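6-phosphogluconate dehydrogenase NAD-binding (Dyadobacter fermentans, PDB 4GBJ) probably acts as an NAD(P)-dependent oxidoreductase of the 3-hydroxyisobutyrate dehydrogenase-like family, pairing a Rossmann-type nucleotide-binding domain with an all-helical C-terminal domain. Local coordinates at residues T212-A216 against P217-N221; S184-M187 against M188-F192. One frame throughout, in Å; residues are numbered along the deposited sequence.

Contact 1: T212-A216 against P217-N221; sequences TLFAA and PIFQN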
loop_
_atom_site.group_PDB
_atom_site.type_symbol
_atom_site.label_atom_id
_atom_site.label_comp_id
_atom_site.label_asym_id
_atom_site.label_seq_id
_atom_site.Cartn_x
_atom_site.Cartn_y
_atom_site.Cartn_z
ATOM N N THR B 212 5.249 8.686 -6.872
ATOM C CA THR B 212 4.387 8.379 -7.982
ATOM C C THR B 212 3.228 7.351 -7.638
ATOM O O THR B 212 2.109 7.722 -7.253
ATOM C CB THR B 212 5.383 7.828 -9.075
ATOM O OG1 THR B 212 5.997 6.637 -8.590
ATOM C CG2 THR B 212 6.547 8.807 -9.443
ATOM N N LEU B 213 3.486 6.089 -7.837
ATOM C CA LEU B 213 2.535 5.002 -7.611
ATOM C C LEU B 213 1.977 4.948 -6.204
ATOM O O LEU B 213 0.787 4.724 -6.028
ATOM C CB LEU B 213 3.254 3.665 -7.841
ATOM C CG LEU B 213 3.153 3.017 -9.191
ATOM C CD1 LEU B 213 4.122 1.849 -9.259
ATOM C CD2 LEU B 213 1.687 2.552 -9.456
ATOM N N PHE B 214 2.852 5.025 -5.209
ATOM C CA PHE B 214 2.486 4.879 -3.799
ATOM C C PHE B 214 2.524 6.224 -3.072
ATOM O O PHE B 214 3.028 6.300 -1.953
ATOM C CB PHE B 214 3.412 3.821 -3.158
ATOM C CG PHE B 214 3.111 2.461 -3.729
ATOM C CD1 PHE B 214 2.007 1.743 -3.297
ATOM C CD2 PHE B 214 3.899 1.920 -4.750
ATOM C CE1 PHE B 214 1.660 0.549 -3.903
ATOM C CE2 PHE B 214 3.519 0.743 -5.385
ATOM C CZ PHE B 214 2.404 0.070 -4.964
ATOM N N ALA B 215 1.936 7.281 -3.689
ATOM C CA ALA B 215 1.874 8.645 -3.125
ATOM C C ALA B 215 0.643 8.842 -2.203
ATOM O O ALA B 215 -0.184 9.685 -2.463
ATOM C CB ALA B 215 1.865 9.700 -4.252
ATOM N N ALA B 216 0.506 8.003 -1.182
ATOM C CA ALA B 216 -0.546 8.074 -0.141
ATOM C C ALA B 216 0.163 8.283 1.214
ATOM O O ALA B 216 1.303 7.834 1.376
ATOM C CB ALA B 216 -1.386 6.800 -0.152
ATOM N N PRO B 217 -0.451 8.981 2.189
ATOM C CA PRO B 217 0.275 9.317 3.432
ATOM C C PRO B 217 0.886 8.140 4.172
ATOM O O PRO B 217 2.003 8.293 4.677
ATOM C CB PRO B 217 -0.779 10.043 4.277
ATOM C CG PRO B 217 -2.122 9.739 3.595
ATOM C CD PRO B 217 -1.772 9.647 2.157
ATOM N N ILE B 218 0.226 6.959 4.161
ATOM C CA ILE B 218 0.743 5.743 4.806
ATOM C C ILE B 218 2.163 5.398 4.256
ATOM O O ILE B 218 3.101 5.296 5.024
ATOM C CB ILE B 218 -0.249 4.521 4.653
ATOM C CG1 ILE B 218 -1.571 4.718 5.453
ATOM C CG2 ILE B 218 0.399 3.174 5.064
ATOM C CD1 ILE B 218 -1.414 5.106 6.909
ATOM N N PHE B 219 2.327 5.338 2.946
ATOM C CA PHE B 219 3.606 4.965 2.317
ATOM C C PHE B 219 4.683 6.005 2.432
ATOM O O PHE B 219 5.843 5.628 2.495
ATOM C CB PHE B 219 3.423 4.611 0.826
ATOM C CG PHE B 219 2.656 3.338 0.685
ATOM C CD1 PHE B 219 3.308 2.131 0.582
ATOM C CD2 PHE B 219 1.279 3.347 0.616
ATOM C CE1 PHE B 219 2.600 0.943 0.456
ATOM C CE2 PHE B 219 0.563 2.148 0.524
ATOM C CZ PHE B 219 1.232 0.956 0.448
ATOM N N GLN B 220 4.344 7.273 2.446
ATOM C CA GLN B 220 5.340 8.333 2.545
ATOM C C GLN B 220 5.852 8.463 4.007
ATOM O O GLN B 220 7.067 8.609 4.224
ATOM C CB GLN B 220 4.748 9.655 2.015
ATOM C CG GLN B 220 4.449 9.539 0.486
ATOM C CD GLN B 220 4.098 10.841 -0.240
ATOM O OE1 GLN B 220 4.651 11.170 -1.330
ATOM N NE2 GLN B 220 3.086 11.535 0.261
ATOM N N ASN B 221 4.937 8.373 4.984
ATOM C CA ASN B 221 5.304 8.436 6.400
ATOM C C ASN B 221 5.973 7.152 6.861
ATOM O O ASN B 221 7.065 7.199 7.418
ATOM C CB ASN B 221 4.072 8.690 7.270
ATOM C CG ASN B 221 3.337 10.005 7.041
ATOM O OD1 ASN B 221 2.153 10.125 7.375
ATOM N ND2 ASN B 221 3.994 11.055 6.546
#

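Contact 2: S184-M187 against M188-F192; sequences SLEM and MGEAF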
loop_
_atom_site.group_PDB
_atom_site.type_symbol
_atom_site.label_atom_id
_atom_site.label_comp_id
_atom_site.label_asym_id
_atom_site.label_seq_id
_atom_site.Cartn_x
_atom_site.Cartn_y
_atom_site.Cartn_z
ATOM N N SER B 184 1.839 -2.862 4.226
ATOM C CA SER B 184 2.600 -1.812 3.512
ATOM C C SER B 184 3.993 -1.764 4.040
ATOM O O SER B 184 4.939 -1.676 3.273
ATOM C CB SER B 184 1.888 -0.463 3.644
ATOM O OG SER B 184 0.570 -0.642 3.142
ATOM N N LEU B 185 4.139 -1.843 5.366
ATOM C CA LEU B 185 5.459 -1.899 5.980
ATOM C C LEU B 185 6.261 -3.120 5.525
ATOM O O LEU B 185 7.443 -3.017 5.219
ATOM C CB LEU B 185 5.335 -1.963 7.493
ATOM C CG LEU B 185 5.024 -0.604 8.177
ATOM C CD1 LEU B 185 4.419 -0.857 9.584
ATOM C CD2 LEU B 185 6.268 0.241 8.271
ATOM N N GLU B 186 5.613 -4.281 5.513
ATOM C CA GLU B 186 6.272 -5.507 5.124
ATOM C C GLU B 186 6.685 -5.487 3.637
ATOM O O GLU B 186 7.802 -5.882 3.331
ATOM C CB GLU B 186 5.377 -6.725 5.440
ATOM C CG GLU B 186 5.900 -8.015 4.859
ATOM C CD GLU B 186 7.208 -8.491 5.420
ATOM O OE1 GLU B 186 7.833 -9.352 4.767
ATOM O OE2 GLU B 186 7.528 -8.144 6.580
HETATM N N MSE B 187 5.814 -5.088 2.716
HETATM C CA MSE B 187 6.178 -5.135 1.297
HETATM C C MSE B 187 7.331 -4.140 1.014
HETATM O O MSE B 187 8.181 -4.424 0.187
HETATM C CB MSE B 187 4.976 -4.878 0.381
HETATM C CG MSE B 187 4.436 -3.399 0.417
HETATM SE SE MSE B 187 2.902 -3.172 -0.755
HETATM C CE MSE B 187 1.467 -3.831 0.307
HETATM N N MSE B 188 7.368 -2.993 1.722
HETATM C CA MSE B 188 8.481 -2.042 1.599
HETATM C C MSE B 188 9.789 -2.636 2.188
HETATM O O MSE B 188 10.843 -2.506 1.575
HETATM C CB MSE B 188 8.156 -0.708 2.242
HETATM C CG MSE B 188 7.237 0.096 1.370
HETATM SE SE MSE B 188 6.861 1.907 1.929
HETATM C CE MSE B 188 5.803 1.691 3.494
ATOM N N GLY B 189 9.709 -3.314 3.318
ATOM C CA GLY B 189 10.873 -4.018 3.862
ATOM C C GLY B 189 11.466 -5.008 2.865
ATOM O O GLY B 189 12.667 -5.002 2.582
ATOM N N GLU B 190 10.602 -5.804 2.246
ATOM C CA GLU B 190 11.019 -6.792 1.252
ATOM C C GLU B 190 11.601 -6.142 0.042
ATOM O O GLU B 190 12.688 -6.519 -0.415
ATOM C CB GLU B 190 9.831 -7.691 0.826
ATOM C CG GLU B 190 9.371 -8.606 1.960
ATOM C CD GLU B 190 8.273 -9.596 1.592
ATOM O OE1 GLU B 190 8.224 -9.979 0.416
ATOM O OE2 GLU B 190 7.426 -9.947 2.444
ATOM N N ALA B 191 10.869 -5.170 -0.505
ATOM C CA ALA B 191 11.266 -4.473 -1.727
ATOM C C ALA B 191 12.516 -3.662 -1.520
ATOM O O ALA B 191 13.429 -3.762 -2.348
ATOM C CB ALA B 191 10.136 -3.577 -2.228
ATOM N N PHE B 192 12.624 -2.927 -0.389
ATOM C CA PHE B 192 13.809 -2.080 -0.143
ATOM C C PHE B 192 15.034 -2.871 0.180
ATOM O O PHE B 192 16.120 -2.464 -0.240
ATOM C CB PHE B 192 13.573 -1.047 0.939
ATOM C CG PHE B 192 12.498 0.015 0.756
ATOM C CD1 PHE B 192 11.717 0.064 -0.402
ATOM C CD2 PHE B 192 12.253 0.949 1.754
ATOM C CE1 PHE B 192 10.700 1.004 -0.543
ATOM C CE2 PHE B 192 11.249 1.915 1.598
ATOM C CZ PHE B 192 10.453 1.911 0.462
#

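Contact 1: T212-A216 against P217-N221
The carbonyl oxygen of Ala216 accepts two backbone N-H groups from the first turn of helix 217-228. Gln220 N gives the sounder bond, 3.3 Å from Ala216 O with an N-H...O angle of 157°, whereas Phe219 N reaches the same oxygen only weakly. Ala216 is thus the N-cap residue, and Pro217 follows it at the first helical position, where the missing N-H costs no bond. Just before the cap, Ala215 is the centre of an inverse gamma turn, closed by a weak bond from Ala216 N to Phe214 O. That turn brings Phe214 back over the helix start: its CD1 sits above the centre of the Phe219 ring, 3.9 Å from Phe219 CE1. The ring planes meet at 47°, so the pair is neither a stack nor edge-to-face. In Phe219, CG lies anti to the carbonyl carbon (chi1 -69°), which turns the ring to the side where Phe214 lies, while Ala216 CB approaches its edge, 4.4 Å from Phe219 CD2. Phe214 of the second subunit also packs on Phe219. The chemistry therefore divides in two: backbone polarity closes the helix start, and aromatic carbon joins loop, helix and subunit interface.

Contact 2: S184-M187 against M188-F192
Glu186 and Glu190, one helical turn apart, bring their carboxylates together: Glu186 OE1 lies 2.4 Å from Glu190 OE2. A separation this short suggests that one of the acids probably holds a proton. The carboxylate planes are turned 67° apart. Glu186 starts with CG anti to the backbone N (chi1 171°) and then bends at chi2, which carries its acid group along the helix to that of Glu190. Arg268 forms a salt bridge with Glu186 OE1, and Phe261 N of the second subunit donates to Glu190 OE2, which would ease the crowding of two acids.

Beneath the side chains, four successive i to i+4 bonds define a regular alpha helix. Of these four, Ala191 N to Met187 O is the shortest, at 2.9 Å, and Glu190 N to Glu186 O the straightest, with an N-H...O angle of 165°. Packing against the backbone is tight: Ala191 CB rests 3.2 Å from Met187 O. Met188, a selenomethionine, bends at chi3, which brings Met188 CE 3.5 Å from Ser184 O, but the contact of Met188 CE with Ser184 CB is looser, at 4.5 Å. All touching residues are buried, so this looser side faces protein rather than solvent, and Met188 CB lies over one face of the Phe192 ring, offset toward its rim.

Around this part of helix 169-197, Leu185 meets Tyr222 and Val226 of helix 217-228, Phe192 reaches Ile205 and Tyr206 of helix 202-211, and Glu186 packs on Ile264 and Ile265 of helix 260-274. The second subunit approaches Met187 through its Cys183, leaving the segment enclosed by helices of both chains, away from the strands of the Rossmann-type sheet.

In the fold
Contact 2 comes first along the chain, within the long helix 169-197; helix 202-211 then leads to contact 1, at the loop entering helix 217-228. Their centres are about 13 Å apart, yet they touch directly: Phe219 CZ lies 3.2 Å from Ser184 OG, meeting it by packing alone while that hydroxyl is hydrogen-bonded to Met180 O, and Phe219 CD1 lies 3.8 Å from Met188 SE. Both belong to the helical C-terminal region. The start of helix 217-228 is thereby packed against the long helix. Because the second subunit touches both contacts, they join the internal packing of this helical region to the dimer interface.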